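Local coordinates for protein fimbrial subunit type 1 (Actinomyces oris, PDB 3UXF) that serves as the major subunit of the fimbriae that this Gram-positive bacterium carries on its cell wall, at residues T114-T119 / D130-V135; L159-P164 / Y172-Y177; G362-A367 / E454-Q459. All coordinates share one frame; numbering follows the deposited sequence.

In the fold
Contacts 1 and 2 both lie in the N-terminal pilin domain and touch, with Thr133 CB 3.6 Å from Leu159 CD2. Contact 1 is on the surface. It sets a glutamine and an isoleucine of an edge strand against a loop that binds a calcium ion. Contact 2 is mostly buried and apolar, and follows the chain as it passes from the same four-stranded sheet as strand 114-119 into the sheet that holds strand 170-176. Contact 3 belongs to the prealbumin-like domain at the other end of the molecule, its centre about 84 Å from that of contact 1. It is partly buried and joins two loops through a short tyrosine-carboxylate hydrogen bond.

Contact 1 (T114-T119 / D130-V135); sequences TVQKIT and DAQTEV. With CA (calcium ion), chain D.
Extension of Gln132 beyond CG (chi2 174°) brings its amide to strand 114-119. Gln116 bends at chi2 (-64°), which turns its OE1 toward the Gln132 amide. The two amides meet with their planes 65° apart. Gln132 NE2 gives a weak hydrogen bond to Gln116 OE1 at 3.4 Å. The aliphatic parts also touch, with Gln116 CG 3.9 Å from Gln132 CB. Ile118 covers the end of the Gln132 amide, its CG1 at 3.5 Å from NE2 and its CD1 at 3.6 Å from OE1. That OE1 accepts a stronger bond from the backbone N of Thr129, which fixes the rotation of the amide.

The same loop binds a calcium ion. Asp130 binds it through its backbone O and through OD1, the latter at 2.5 Å, and Thr133 O binds at 2.4 Å. Four waters bring the ligands to seven. Thr43 N bonds to Asp130 OD1 and positions it. Strand 114-119 supplies no ligand. With one weak bond across the contact, the shape of the loop probably depends more on the metal and on its local hydrogen bonds than on the edge strand.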
loop_
_atom_site.group_PDB
_atom_site.type_symbol
_atom_site.label_atom_id
_atom_site.label_comp_id
_atom_site.label_asym_id
_atom_site.label_seq_id
_atom_site.Cartn_x
_atom_site.Cartn_y
_atom_site.Cartn_z
ATOM N N THR A 114 -34.963 -14.503 14.334
ATOM C CA THR A 114 -35.445 -13.888 13.108
ATOM C C THR A 114 -34.287 -13.234 12.350
ATOM O O THR A 114 -33.742 -12.227 12.804
ATOM C CB THR A 114 -36.505 -12.836 13.429
ATOM O OG1 THR A 114 -37.627 -13.499 14.039
ATOM C CG2 THR A 114 -36.979 -12.121 12.180
ATOM N N VAL A 115 -33.922 -13.828 11.221
ATOM C CA VAL A 115 -32.711 -13.451 10.472
ATOM C C VAL A 115 -33.006 -13.278 8.970
ATOM O O VAL A 115 -33.815 -14.011 8.418
ATOM C CB VAL A 115 -31.661 -14.580 10.636
ATOM C CG1 VAL A 115 -30.399 -14.262 9.891
ATOM C CG2 VAL A 115 -31.363 -14.804 12.101
ATOM N N GLN A 116 -32.380 -12.298 8.310
ATOM C CA GLN A 116 -32.472 -12.149 6.872
ATOM C C GLN A 116 -31.094 -11.791 6.349
ATOM O O GLN A 116 -30.301 -11.192 7.083
ATOM C CB GLN A 116 -33.432 -11.013 6.506
ATOM C CG GLN A 116 -34.915 -11.399 6.670
ATOM C CD GLN A 116 -35.334 -12.518 5.720
ATOM O OE1 GLN A 116 -34.888 -12.602 4.561
ATOM N NE2 GLN A 116 -36.205 -13.374 6.209
ATOM N N LYS A 117 -30.821 -12.153 5.099
ATOM C CA LYS A 117 -29.538 -11.863 4.470
ATOM C C LYS A 117 -29.709 -11.297 3.069
ATOM O O LYS A 117 -30.682 -11.590 2.381
ATOM C CB LYS A 117 -28.676 -13.124 4.371
ATOM C CG LYS A 117 -28.622 -13.978 5.613
ATOM C CD LYS A 117 -27.853 -15.263 5.337
ATOM C CE LYS A 117 -28.708 -16.271 4.581
ATOM N NZ LYS A 117 -28.303 -16.416 3.156
ATOM N N ILE A 118 -28.734 -10.498 2.654
ATOM C CA ILE A 118 -28.700 -9.924 1.317
ATOM C C ILE A 118 -27.247 -9.720 0.905
ATOM O O ILE A 118 -26.403 -9.400 1.736
ATOM C CB ILE A 118 -29.406 -8.566 1.257
ATOM C CG1 ILE A 118 -30.918 -8.751 1.180
ATOM C CG2 ILE A 118 -28.926 -7.777 0.054
ATOM C CD1 ILE A 118 -31.588 -7.789 0.237
ATOM N N THR A 119 -26.962 -9.908 -0.379
ATOM C CA THR A 119 -25.613 -9.708 -0.896
ATOM C C THR A 119 -25.610 -8.502 -1.822
ATOM O O THR A 119 -26.518 -8.338 -2.632
ATOM C CB THR A 119 -25.103 -10.945 -1.646
ATOM O OG1 THR A 119 -25.021 -12.051 -0.741
ATOM C CG2 THR A 119 -23.728 -10.678 -2.231
ATOM N N ASP A 130 -39.410 -4.394 2.696
ATOM C CA ASP A 130 -40.530 -4.503 3.639
ATOM C C ASP A 130 -40.847 -5.967 3.969
ATOM O O ASP A 130 -41.246 -6.284 5.091
ATOM C CB ASP A 130 -41.731 -3.774 3.034
ATOM C CG ASP A 130 -42.929 -3.707 3.971
ATOM O OD1 ASP A 130 -42.756 -3.625 5.200
ATOM O OD2 ASP A 130 -44.060 -3.709 3.456
ATOM N N ALA A 131 -40.667 -6.872 3.017
ATOM C CA ALA A 131 -40.879 -8.290 3.339
ATOM C C ALA A 131 -39.869 -8.813 4.351
ATOM O O ALA A 131 -40.157 -9.756 5.099
ATOM C CB ALA A 131 -40.869 -9.190 2.053
ATOM N N GLN A 132 -38.661 -8.226 4.323
ATOM C CA GLN A 132 -37.585 -8.693 5.187
ATOM C C GLN A 132 -37.454 -7.970 6.509
ATOM O O GLN A 132 -36.663 -8.378 7.354
ATOM C CB GLN A 132 -36.267 -8.548 4.447
ATOM C CG GLN A 132 -36.117 -9.469 3.268
ATOM C CD GLN A 132 -34.831 -9.152 2.518
ATOM O OE1 GLN A 132 -34.663 -8.037 2.025
ATOM N NE2 GLN A 132 -33.926 -10.141 2.423
ATOM N N THR A 133 -38.220 -6.907 6.707
ATOM C CA THR A 133 -38.019 -6.097 7.898
ATOM C C THR A 133 -39.352 -5.700 8.494
ATOM O O THR A 133 -40.362 -5.591 7.781
ATOM C CB THR A 133 -37.237 -4.782 7.606
ATOM O OG1 THR A 133 -37.918 -3.980 6.623
ATOM C CG2 THR A 133 -35.827 -5.073 7.135
ATOM N N GLU A 134 -39.351 -5.484 9.799
ATOM C CA GLU A 134 -40.537 -4.957 10.459
ATOM C C GLU A 134 -40.073 -3.913 11.468
ATOM O O GLU A 134 -38.867 -3.736 11.672
ATOM C CB GLU A 134 -41.321 -6.081 11.144
ATOM C CG GLU A 134 -40.546 -6.815 12.194
ATOM C CD GLU A 134 -41.271 -8.061 12.708
ATOM O OE1 GLU A 134 -42.176 -7.913 13.556
ATOM O OE2 GLU A 134 -40.915 -9.180 12.274
ATOM N N VAL A 135 -41.027 -3.189 12.047
ATOM C CA VAL A 135 -40.696 -2.253 13.125
ATOM C C VAL A 135 -39.954 -2.982 14.226
ATOM O O VAL A 135 -40.424 -3.999 14.788
ATOM C CB VAL A 135 -41.967 -1.574 13.676
ATOM C CG1 VAL A 135 -41.679 -0.820 14.952
ATOM C CG2 VAL A 135 -42.507 -0.606 12.613
HETATM CA CA CA D . -42.546 -5.454 6.888
HETATM O O HOH W 1 -44.257 -5.256 8.617
HETATM O O HOH W 2 -42.294 -3.322 8.110
HETATM O O HOH W 3 -44.349 -6.361 5.561
HETATM O O HOH W 4 -42.560 -7.645 7.786
#

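Contact 2 (L159-P164 / Y172-Y177); sequences LPMTNP and YNVHVY
Tyr172 OH is hydrogen-bonded to the backbone N of Asp38, which holds the far end of a ring that Pro160 covers on one face. The contact lies in the beta hairpin of strands 161-162 and 170-176, part of the beta sandwich of the N-terminal pilin domain. The peptide bond between Leu159 and Pro160 is cis. Here the chain leaves strand 155-159, an outermost strand of one sheet, and enters strand 161-162, an outermost strand of the other. The three residues round this step carry the packing.

Pro160 and Tyr172 run alongside each other in one direction. The proline CB sits above the centre of the ring, 3.8 Å from the centroid and 13° off the ring normal. This is a CH-pi contact over the face. Pro160 CG reaches further along the ring and meets Tyr172 CE1 at 3.6 Å. The ring plane is turned about square to the CA-CB-CG plane (chi2 -96°), which presents the face to the proline.

Val174 is the other meeting point. It points toward segment 159-164. Leu159 meets its CG2, and Met161 reaches both methyls, with the sulfur on CG1. Leu159 CD1 touches Val174 CG2 at 3.6 Å. Val157 of strand 155-159 also packs on Val174, so this valine bridges the two sheets. On the opposite side of the strand, His175 ND1 is hydrogen-bonded to His48 NE2.

Met161 crosses Val174 at about a right angle. Its chain stays straight through chi2 (-177°), which carries the sulfur out over the valine. Met161 CG lies 4.0 Å from Val174 CG2, and Met161 SD rests 3.7 Å from Val174 CG1.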
loop_
_atom_site.group_PDB
_atom_site.type_symbol
_atom_site.label_atom_id
_atom_site.label_comp_id
_atom_site.label_asym_id
_atom_site.label_seq_id
_atom_site.Cartn_x
_atom_site.Cartn_y
_atom_site.Cartn_z
ATOM N N LEU A 159 -35.700 0.477 13.148
ATOM C CA LEU A 159 -36.693 0.860 12.144
ATOM C C LEU A 159 -37.965 1.102 12.916
ATOM O O LEU A 159 -38.524 0.164 13.483
ATOM C CB LEU A 159 -36.961 -0.321 11.230
ATOM C CG LEU A 159 -36.029 -0.649 10.056
ATOM C CD1 LEU A 159 -34.700 0.163 9.883
ATOM C CD2 LEU A 159 -35.939 -2.155 9.718
ATOM N N PRO A 160 -38.462 2.352 12.954
ATOM C CA PRO A 160 -37.902 3.567 12.352
ATOM C C PRO A 160 -36.822 4.196 13.221
ATOM O O PRO A 160 -36.529 3.720 14.333
ATOM C CB PRO A 160 -39.115 4.506 12.303
ATOM C CG PRO A 160 -39.894 4.117 13.578
ATOM C CD PRO A 160 -39.691 2.624 13.724
ATOM N N MET A 161 -36.227 5.270 12.698
ATOM C CA MET A 161 -35.344 6.166 13.420
ATOM C C MET A 161 -36.044 7.488 13.448
ATOM O O MET A 161 -36.807 7.789 12.532
ATOM C CB MET A 161 -34.046 6.395 12.614
ATOM C CG MET A 161 -33.040 5.297 12.768
ATOM S SD MET A 161 -31.579 5.783 11.838
ATOM C CE MET A 161 -31.054 7.179 12.814
ATOM N N THR A 162 -35.740 8.306 14.445
ATOM C CA THR A 162 -36.218 9.672 14.465
ATOM C C THR A 162 -35.280 10.447 13.545
ATOM O O THR A 162 -34.069 10.411 13.726
ATOM C CB THR A 162 -36.173 10.270 15.878
ATOM O OG1 THR A 162 -37.149 9.623 16.700
ATOM C CG2 THR A 162 -36.465 11.762 15.841
ATOM N N ASN A 163 -35.843 11.123 12.550
ATOM C CA ASN A 163 -35.052 11.885 11.586
ATOM C C ASN A 163 -34.398 13.110 12.217
ATOM O O ASN A 163 -35.080 14.058 12.584
ATOM C CB ASN A 163 -35.934 12.307 10.410
ATOM C CG ASN A 163 -35.138 12.877 9.253
ATOM O OD1 ASN A 163 -33.992 13.280 9.415
ATOM N ND2 ASN A 163 -35.749 12.916 8.078
ATOM N N PRO A 164 -33.074 13.088 12.338
ATOM C CA PRO A 164 -32.353 14.210 12.947
ATOM C C PRO A 164 -32.482 15.498 12.137
ATOM O O PRO A 164 -32.317 16.580 12.691
ATOM C CB PRO A 164 -30.896 13.728 12.974
ATOM C CG PRO A 164 -30.827 12.644 11.973
ATOM C CD PRO A 164 -32.169 11.991 11.964
ATOM N N TYR A 172 -39.008 5.465 8.403
ATOM C CA TYR A 172 -39.160 4.017 8.313
ATOM C C TYR A 172 -38.320 3.390 7.202
ATOM O O TYR A 172 -38.290 2.176 7.055
ATOM C CB TYR A 172 -40.633 3.643 8.122
ATOM C CG TYR A 172 -41.520 3.976 9.300
ATOM C CD1 TYR A 172 -41.822 3.021 10.257
ATOM C CD2 TYR A 172 -42.062 5.243 9.450
ATOM C CE1 TYR A 172 -42.633 3.318 11.331
ATOM C CE2 TYR A 172 -42.877 5.547 10.525
ATOM C CZ TYR A 172 -43.158 4.580 11.460
ATOM O OH TYR A 172 -43.966 4.873 12.531
ATOM N N ASN A 173 -37.650 4.226 6.420
ATOM C CA ASN A 173 -36.794 3.749 5.341
ATOM C C ASN A 173 -35.383 4.209 5.639
ATOM O O ASN A 173 -34.958 5.273 5.200
ATOM C CB ASN A 173 -37.282 4.292 4.003
ATOM C CG ASN A 173 -38.697 3.856 3.685
ATOM O OD1 ASN A 173 -39.624 4.658 3.706
ATOM N ND2 ASN A 173 -38.868 2.575 3.402
ATOM N N VAL A 174 -34.691 3.425 6.453
ATOM C CA VAL A 174 -33.397 3.809 6.976
ATOM C C VAL A 174 -32.232 3.431 6.073
ATOM O O VAL A 174 -32.185 2.336 5.522
ATOM C CB VAL A 174 -33.184 3.214 8.382
ATOM C CG1 VAL A 174 -31.814 3.575 8.916
ATOM C CG2 VAL A 174 -34.274 3.698 9.322
ATOM N N HIS A 175 -31.297 4.362 5.935
ATOM C CA HIS A 175 -30.090 4.147 5.158
ATOM C C HIS A 175 -28.909 4.226 6.104
ATOM O O HIS A 175 -28.801 5.160 6.890
ATOM C CB HIS A 175 -29.952 5.208 4.071
ATOM C CG HIS A 175 -30.920 5.041 2.945
ATOM N ND1 HIS A 175 -30.545 4.568 1.708
ATOM C CD2 HIS A 175 -32.250 5.274 2.871
ATOM C CE1 HIS A 175 -31.602 4.518 0.920
ATOM N NE2 HIS A 175 -32.650 4.941 1.601
ATOM N N VAL A 176 -28.026 3.240 6.036
ATOM C CA VAL A 176 -26.857 3.227 6.898
ATOM C C VAL A 176 -25.576 3.049 6.093
ATOM O O VAL A 176 -25.540 2.307 5.116
ATOM C CB VAL A 176 -26.959 2.134 7.983
ATOM C CG1 VAL A 176 -28.030 2.494 8.997
ATOM C CG2 VAL A 176 -27.254 0.787 7.354
ATOM N N TYR A 177 -24.530 3.750 6.515
ATOM C CA TYR A 177 -23.221 3.671 5.880
ATOM C C TYR A 177 -22.231 3.164 6.917
ATOM O O TYR A 177 -21.622 3.948 7.639
ATOM C CB TYR A 177 -22.791 5.045 5.364
ATOM C CG TYR A 177 -23.725 5.632 4.330
ATOM C CD1 TYR A 177 -23.404 5.605 2.981
ATOM C CD2 TYR A 177 -24.929 6.207 4.703
ATOM C CE1 TYR A 177 -24.254 6.136 2.035
ATOM C CE2 TYR A 177 -25.785 6.741 3.766
ATOM C CZ TYR A 177 -25.443 6.705 2.433
ATOM O OH TYR A 177 -26.296 7.233 1.495
#

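Contact 3 (G362-A367 / E454-Q459); sequences GTDDLA and EGYNLQ
A type I beta turn runs from Gly362 to Asp365, closed by the bond from Asp365 N to Gly362 O at 3.0 Å, and it directs Asp364 toward Tyr456 in the loop 454-459. Tyr456 OH donates to Asp364 OD2 at 2.6 Å, a short hydrogen bond. The carboxylate uses its syn lone pair, on the side of its other oxygen. Asp364 and Tyr456 reach out to meet each other. The carboxylate meets the tyrosine at the ring edge, with Asp364 CG in the ring plane and the two planes 70° apart.

Asp364 takes a crowded position for this, with CG between the backbone N and the carbonyl carbon (chi1 55°). Its other oxygen is also bonded: Tyr372 OH pairs with Asp364 OD1. One carboxylate is thus gripped by two tyrosine hydroxyls, which fixes its rotation. Such pairing would probably favour the charged form of the acid. Tyr372 OH is bonded to Leu366 N as well, and the rings of Tyr372 and Tyr456 meet at an angle.

Leu366 crosses over the end of the tyrosine, and its CD1 lies 3.2 Å from Tyr456 OH. The hydroxyl therefore has a polar partner and an apolar cover. Gly362 has no side chain on the side that faces the ring; its CA is 4.5 Å from Tyr456 CE1. Tyr456 itself is buried and also packs on Asp484 of strand 478-484.

Backbone bonds tie both loops to the C-terminal end of the chain: Thr363 pairs with Asp484, and Asn457 with Ile485. The arrangement is loop-to-loop packing at one end of a beta sandwich, here the prealbumin-like domain of a Gram-positive pilin.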
loop_
_atom_site.group_PDB
_atom_site.type_symbol
_atom_site.label_atom_id
_atom_site.label_comp_id
_atom_site.label_asym_id
_atom_site.label_seq_id
_atom_site.Cartn_x
_atom_site.Cartn_y
_atom_site.Cartn_z
ATOM N N GLY A 362 32.537 14.264 -31.598
ATOM C CA GLY A 362 33.407 15.419 -31.524
ATOM C C GLY A 362 32.958 16.490 -32.491
ATOM O O GLY A 362 32.177 16.221 -33.398
ATOM N N THR A 363 33.446 17.708 -32.294
ATOM C CA THR A 363 33.097 18.802 -33.197
ATOM C C THR A 363 33.590 18.550 -34.612
ATOM O O THR A 363 33.066 19.150 -35.555
ATOM C CB THR A 363 33.607 20.155 -32.702
ATOM O OG1 THR A 363 35.024 20.105 -32.510
ATOM C CG2 THR A 363 32.911 20.536 -31.402
ATOM N N ASP A 364 34.565 17.649 -34.745
ATOM C CA ASP A 364 35.108 17.233 -36.043
ATOM C C ASP A 364 34.238 16.209 -36.789
ATOM O O ASP A 364 34.470 15.912 -37.964
ATOM C CB ASP A 364 36.536 16.706 -35.875
ATOM C CG ASP A 364 36.645 15.576 -34.847
ATOM O OD1 ASP A 364 35.647 15.298 -34.123
ATOM O OD2 ASP A 364 37.752 14.998 -34.742
ATOM N N ASP A 365 33.231 15.683 -36.109
ATOM C CA ASP A 365 32.289 14.753 -36.703
ATOM C C ASP A 365 32.925 13.683 -37.600
ATOM O O ASP A 365 32.565 13.553 -38.788
ATOM C CB ASP A 365 31.287 15.555 -37.523
ATOM C CG ASP A 365 30.159 14.708 -38.037
ATOM O OD1 ASP A 365 29.647 13.868 -37.269
ATOM O OD2 ASP A 365 29.806 14.897 -39.220
ATOM N N LEU A 366 33.871 12.918 -37.061
ATOM C CA LEU A 366 34.537 11.871 -37.858
ATOM C C LEU A 366 33.590 10.692 -38.186
ATOM O O LEU A 366 32.830 10.227 -37.345
ATOM C CB LEU A 366 35.815 11.386 -37.165
ATOM C CG LEU A 366 36.855 12.424 -36.755
ATOM C CD1 LEU A 366 37.987 11.787 -35.985
ATOM C CD2 LEU A 366 37.435 13.179 -37.968
ATOM N N ALA A 367 33.635 10.209 -39.427
ATOM C CA ALA A 367 32.808 9.070 -39.810
ATOM C C ALA A 367 33.318 7.768 -39.183
ATOM O O ALA A 367 32.528 6.852 -38.924
ATOM C CB ALA A 367 32.729 8.940 -41.329
ATOM N N GLU A 454 41.645 9.558 -27.258
ATOM C CA GLU A 454 42.915 10.074 -27.804
ATOM C C GLU A 454 42.666 11.166 -28.859
ATOM O O GLU A 454 41.865 10.979 -29.766
ATOM C CB GLU A 454 43.712 8.922 -28.424
ATOM C CG GLU A 454 45.043 9.345 -28.970
ATOM C CD GLU A 454 45.848 8.149 -29.414
ATOM O OE1 GLU A 454 45.270 7.041 -29.419
ATOM O OE2 GLU A 454 47.043 8.308 -29.741
ATOM N N GLY A 455 43.358 12.295 -28.724
ATOM C CA GLY A 455 43.221 13.390 -29.666
ATOM C C GLY A 455 42.160 14.406 -29.297
ATOM O O GLY A 455 41.870 15.324 -30.074
ATOM N N TYR A 456 41.551 14.226 -28.124
ATOM C CA TYR A 456 40.488 15.137 -27.654
ATOM C C TYR A 456 40.723 15.688 -26.246
ATOM O O TYR A 456 41.576 15.209 -25.497
ATOM C CB TYR A 456 39.123 14.452 -27.727
ATOM C CG TYR A 456 38.800 14.055 -29.129
ATOM C CD1 TYR A 456 38.134 14.920 -29.977
ATOM C CD2 TYR A 456 39.231 12.845 -29.628
ATOM C CE1 TYR A 456 37.858 14.569 -31.263
ATOM C CE2 TYR A 456 38.980 12.491 -30.925
ATOM C CZ TYR A 456 38.292 13.352 -31.737
ATOM O OH TYR A 456 38.064 12.999 -33.049
ATOM N N ASN A 457 39.972 16.738 -25.910
ATOM C CA ASN A 457 40.063 17.363 -24.609
ATOM C C ASN A 457 39.066 16.731 -23.650
ATOM O O ASN A 457 38.047 16.154 -24.051
ATOM C CB ASN A 457 39.714 18.831 -24.732
ATOM C CG ASN A 457 40.837 19.644 -25.307
ATOM O OD1 ASN A 457 41.873 19.874 -24.630
ATOM N ND2 ASN A 457 40.705 20.009 -26.563
ATOM N N LEU A 458 39.397 16.843 -22.374
ATOM C CA LEU A 458 38.407 16.648 -21.320
ATOM C C LEU A 458 37.360 17.766 -21.420
ATOM O O LEU A 458 37.502 18.691 -22.210
ATOM C CB LEU A 458 39.109 16.675 -19.964
ATOM C CG LEU A 458 39.968 15.440 -19.647
ATOM C CD1 LEU A 458 41.003 15.823 -18.577
ATOM C CD2 LEU A 458 39.092 14.283 -19.164
ATOM N N GLN A 459 36.306 17.676 -20.616
ATOM C CA GLN A 459 35.258 18.693 -20.576
ATOM C C GLN A 459 35.528 19.775 -19.534
ATOM O O GLN A 459 36.148 19.533 -18.482
ATOM C CB GLN A 459 33.902 18.062 -20.241
ATOM C CG GLN A 459 33.401 17.086 -21.270
ATOM C CD GLN A 459 32.992 17.734 -22.545
ATOM O OE1 GLN A 459 32.603 18.913 -22.564
ATOM N NE2 GLN A 459 32.998 16.954 -23.623
#